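Local coordinates for protein histidine kinase (Paraburkholderia phymatum, PDB 6NB0) that probably works as a phosphorelay sensor kinase, transferring phosphate from ATP to a histidine of a protein, at residues W181-E189 and P227-A238. Sequence-based numbering, arbitrary orientation.
Sequences WLLVTFAVE and PHVLENFARAQA
E189, in the last turn of helix 173-189, grips the loop that leads into helix 232-238, in what is, from its family and mixed sheet, probably the Bergerat-type ATP-binding domain of a histidine kinase. Its carboxylate takes three N-H donors from this loop. H228 ND1 reaches E189 OE1 at 2.6 Å on the syn side, with ring and carboxylate nearly coplanar. That bond is almost straight (170°). E189 OE2 receives two successive backbone amides. V229 N lies 2.7 Å from E189 OE2, also syn but 32° out of plane. L230 N comes to E189 OE2 at 2.9 Å, nearly along the C-O bond. The chain, bent at chi2 (-85°), presents the carboxylate to this loop. Beside the polar cluster, L230 inserts its branches among the helix side chains, CD2 lying 3.9 Å from L182 CD1 and also near T185 CG2 and W181 CH2. In the modelled conformer V229 CG1 meets the edge of the W181 ring, and A238 CB meets the F186 edge at CE2. Further out, R154 of helix 135-154 forms a salt bridge with E189 OE1, and D223 O accepts from H228 NE2, fixing the imidazole at both nitrogens. The R235 guanidinium lies over one face of that imidazole, while R235 NE donates to L230 O at 2.8 Å, in the guanidinium plane.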
loop_
_atom_site.group_PDB
_atom_site.type_symbol
_atom_site.label_atom_id
_atom_site.label_comp_id
_atom_site.label_asym_id
_atom_site.label_seq_id
_atom_site.Cartn_x
_atom_site.Cartn_y
_atom_site.Cartn_z
ATOM N N TRP A 181 -5.607 7.332 12.676
ATOM C CA TRP A 181 -6.000 8.131 11.512
ATOM C C TRP A 181 -7.151 7.470 10.753
ATOM O O TRP A 181 -8.137 8.126 10.396
ATOM C CB TRP A 181 -4.774 8.308 10.608
ATOM C CG TRP A 181 -5.033 9.119 9.343
ATOM C CD1 TRP A 181 -4.838 10.461 9.170
ATOM C CD2 TRP A 181 -5.498 8.605 8.083
ATOM N NE1 TRP A 181 -5.172 10.825 7.856
ATOM C CE2 TRP A 181 -5.583 9.694 7.185
ATOM C CE3 TRP A 181 -5.862 7.320 7.629
ATOM C CZ2 TRP A 181 -6.007 9.538 5.856
ATOM C CZ3 TRP A 181 -6.279 7.172 6.306
ATOM C CH2 TRP A 181 -6.359 8.270 5.446
ATOM N N LEU A 182 -7.043 6.160 10.502
ATOM C CA LEU A 182 -8.060 5.472 9.705
ATOM C C LEU A 182 -9.350 5.314 10.488
ATOM O O LEU A 182 -10.445 5.457 9.930
ATOM C CB LEU A 182 -7.526 4.104 9.257
ATOM C CG LEU A 182 -8.469 3.225 8.406
ATOM C CD1 LEU A 182 -8.896 3.967 7.125
ATOM C CD2 LEU A 182 -7.767 1.905 8.033
ATOM N N LEU A 183 -9.234 5.023 11.789
ATOM C CA LEU A 183 -10.401 4.947 12.665
ATOM C C LEU A 183 -11.252 6.212 12.549
ATOM O O LEU A 183 -12.479 6.140 12.392
ATOM C CB LEU A 183 -9.919 4.743 14.106
ATOM C CG LEU A 183 -10.785 4.016 15.124
ATOM C CD1 LEU A 183 -10.828 2.528 14.765
ATOM C CD2 LEU A 183 -10.230 4.243 16.538
ATOM N N VAL A 184 -10.609 7.389 12.616
ATOM C CA VAL A 184 -11.355 8.648 12.512
ATOM C C VAL A 184 -11.761 8.938 11.064
ATOM O O VAL A 184 -12.888 9.379 10.800
ATOM C CB VAL A 184 -10.533 9.820 13.101
ATOM C CG1 VAL A 184 -11.356 11.130 13.055
ATOM C CG2 VAL A 184 -10.099 9.508 14.579
ATOM N N THR A 185 -10.844 8.748 10.116
ATOM C CA THR A 185 -11.144 9.060 8.712
ATOM C C THR A 185 -12.325 8.233 8.197
ATOM O O THR A 185 -13.175 8.739 7.448
ATOM C CB THR A 185 -9.896 8.808 7.862
ATOM O OG1 THR A 185 -8.871 9.734 8.254
ATOM C CG2 THR A 185 -10.181 9.002 6.372
ATOM N N PHE A 186 -12.386 6.957 8.572
ATOM C CA PHE A 186 -13.516 6.128 8.140
ATOM C C PHE A 186 -14.839 6.726 8.607
ATOM O O PHE A 186 -15.818 6.802 7.844
ATOM C CB PHE A 186 -13.346 4.697 8.675
ATOM C CG PHE A 186 -14.478 3.770 8.268
ATOM C CD1 PHE A 186 -15.612 3.662 9.035
ATOM C CD2 PHE A 186 -14.395 3.049 7.083
ATOM C CE1 PHE A 186 -16.678 2.838 8.634
ATOM C CE2 PHE A 186 -15.436 2.223 6.669
ATOM C CZ PHE A 186 -16.570 2.107 7.449
ATOM N N ALA A 187 -14.898 7.121 9.884
ATOM C CA ALA A 187 -16.128 7.698 10.419
ATOM C C ALA A 187 -16.477 8.978 9.681
ATOM O O ALA A 187 -17.645 9.200 9.329
ATOM C CB ALA A 187 -15.972 7.953 11.926
ATOM N N VAL A 188 -15.459 9.803 9.381
ATOM C CA VAL A 188 -15.686 11.036 8.625
ATOM C C VAL A 188 -16.240 10.712 7.241
ATOM O O VAL A 188 -17.199 11.342 6.778
ATOM C CB VAL A 188 -14.386 11.860 8.537
ATOM C CG1 VAL A 188 -14.561 13.030 7.552
ATOM C CG2 VAL A 188 -14.020 12.384 9.946
ATOM N N GLU A 189 -15.649 9.709 6.561
ATOM C CA GLU A 189 -16.136 9.337 5.227
ATOM C C GLU A 189 -17.587 8.901 5.281
ATOM O O GLU A 189 -18.360 9.144 4.340
ATOM C CB GLU A 189 -15.266 8.217 4.629
ATOM C CG GLU A 189 -13.873 8.669 4.152
ATOM C CD GLU A 189 -13.890 9.228 2.730
ATOM O OE1 GLU A 189 -14.946 9.733 2.294
ATOM O OE2 GLU A 189 -12.847 9.179 2.053
ATOM N N PRO A 227 -16.096 15.337 -1.254
ATOM C CA PRO A 227 -14.664 14.997 -1.272
ATOM C C PRO A 227 -14.433 13.674 -0.560
ATOM O O PRO A 227 -15.175 13.295 0.347
ATOM C CB PRO A 227 -13.995 16.154 -0.517
ATOM C CG PRO A 227 -15.019 17.271 -0.490
ATOM C CD PRO A 227 -16.381 16.642 -0.619
ATOM N N HIS A 228 -13.377 12.972 -0.967
ATOM C CA HIS A 228 -13.035 11.706 -0.333
ATOM C C HIS A 228 -11.528 11.587 -0.208
ATOM O O HIS A 228 -10.777 12.216 -0.954
ATOM C CB HIS A 228 -13.570 10.521 -1.152
ATOM C CG HIS A 228 -15.063 10.473 -1.220
ATOM N ND1 HIS A 228 -15.842 10.119 -0.141
ATOM C CD2 HIS A 228 -15.916 10.727 -2.237
ATOM C CE1 HIS A 228 -17.118 10.159 -0.496
ATOM N NE2 HIS A 228 -17.187 10.531 -1.759
ATOM N N VAL A 229 -11.093 10.755 0.737
ATOM C CA VAL A 229 -9.691 10.381 0.881
ATOM C C VAL A 229 -9.479 8.892 0.594
ATOM O O VAL A 229 -8.533 8.516 -0.102
ATOM C CB VAL A 229 -9.184 10.749 2.299
ATOM C CG1 VAL A 229 -7.837 10.128 2.590
ATOM C CG2 VAL A 229 -9.093 12.267 2.473
ATOM N N LEU A 230 -10.359 8.038 1.114
ATOM C CA LEU A 230 -10.176 6.599 0.927
ATOM C C LEU A 230 -10.495 6.186 -0.517
ATOM O O LEU A 230 -11.233 6.857 -1.242
ATOM C CB LEU A 230 -11.046 5.825 1.931
ATOM C CG LEU A 230 -10.777 6.154 3.412
ATOM C CD1 LEU A 230 -11.708 5.367 4.366
ATOM C CD2 LEU A 230 -9.278 5.905 3.810
ATOM N N GLU A 231 -9.944 5.044 -0.921
ATOM C CA GLU A 231 -10.122 4.567 -2.293
ATOM C C GLU A 231 -11.592 4.356 -2.625
ATOM O O GLU A 231 -12.376 3.894 -1.791
ATOM C CB GLU A 231 -9.381 3.250 -2.509
ATOM C CG GLU A 231 -7.877 3.330 -2.595
ATOM C CD GLU A 231 -7.281 1.938 -2.760
ATOM O OE1 GLU A 231 -7.585 1.061 -1.902
ATOM O OE2 GLU A 231 -6.538 1.716 -3.740
ATOM N N ASN A 232 -11.950 4.650 -3.877
ATOM C CA ASN A 232 -13.339 4.529 -4.300
ATOM C C ASN A 232 -13.884 3.111 -4.089
ATOM O O ASN A 232 -14.988 2.924 -3.551
ATOM C CB ASN A 232 -13.477 4.947 -5.761
ATOM C CG ASN A 232 -14.923 4.994 -6.214
ATOM O OD1 ASN A 232 -15.475 3.987 -6.644
ATOM N ND2 ASN A 232 -15.541 6.167 -6.120
ATOM N N PHE A 233 -13.155 2.093 -4.524
ATOM C CA PHE A 233 -13.674 0.729 -4.410
ATOM C C PHE A 233 -13.715 0.264 -2.959
ATOM O O PHE A 233 -14.573 -0.548 -2.593
ATOM C CB PHE A 233 -12.828 -0.223 -5.244
ATOM C CG PHE A 233 -13.146 -1.674 -5.027
ATOM C CD1 PHE A 233 -14.192 -2.274 -5.708
ATOM C CD2 PHE A 233 -12.386 -2.440 -4.145
ATOM C CE1 PHE A 233 -14.489 -3.615 -5.517
ATOM C CE2 PHE A 233 -12.676 -3.784 -3.946
ATOM C CZ PHE A 233 -13.728 -4.372 -4.635
ATOM N N ALA A 234 -12.772 0.752 -2.140
ATOM C CA ALA A 234 -12.800 0.475 -0.704
ATOM C C ALA A 234 -14.029 1.099 -0.050
ATOM O O ALA A 234 -14.692 0.476 0.793
ATOM C CB ALA A 234 -11.528 1.012 -0.048
ATOM N N ARG A 235 -14.323 2.356 -0.403
ATOM C CA ARG A 235 -15.523 3.008 0.112
ATOM C C ARG A 235 -16.789 2.270 -0.312
ATOM O O ARG A 235 -17.707 2.096 0.497
ATOM C CB ARG A 235 -15.561 4.464 -0.349
ATOM C CG ARG A 235 -14.524 5.337 0.368
ATOM C CD ARG A 235 -14.602 6.821 -0.054
ATOM N NE ARG A 235 -14.020 7.096 -1.375
ATOM C CZ ARG A 235 -14.705 7.393 -2.481
ATOM N NH1 ARG A 235 -16.036 7.420 -2.499
ATOM N NH2 ARG A 235 -14.043 7.665 -3.599
ATOM N N ALA A 236 -16.866 1.847 -1.583
ATOM C CA ALA A 236 -17.996 1.052 -2.054
ATOM C C ALA A 236 -18.117 -0.261 -1.282
ATOM O O ALA A 236 -19.212 -0.627 -0.828
ATOM C CB ALA A 236 -17.862 0.779 -3.556
ATOM N N GLN A 237 -17.005 -0.995 -1.146
ATOM C CA GLN A 237 -17.033 -2.274 -0.440
ATOM C C GLN A 237 -17.514 -2.099 0.991
ATOM O O GLN A 237 -18.179 -2.997 1.532
ATOM C CB GLN A 237 -15.647 -2.948 -0.459
ATOM C CG GLN A 237 -15.684 -4.456 -0.170
ATOM C CD GLN A 237 -15.777 -4.791 1.323
ATOM O OE1 GLN A 237 -15.334 -4.017 2.170
ATOM N NE2 GLN A 237 -16.381 -5.942 1.641
ATOM N N ALA A 238 -17.234 -0.939 1.600
ATOM C CA ALA A 238 -17.598 -0.738 3.002
ATOM C C ALA A 238 -19.107 -0.616 3.192
ATOM O O ALA A 238 -19.586 -0.835 4.309
ATOM C CB ALA A 238 -16.909 0.503 3.568
#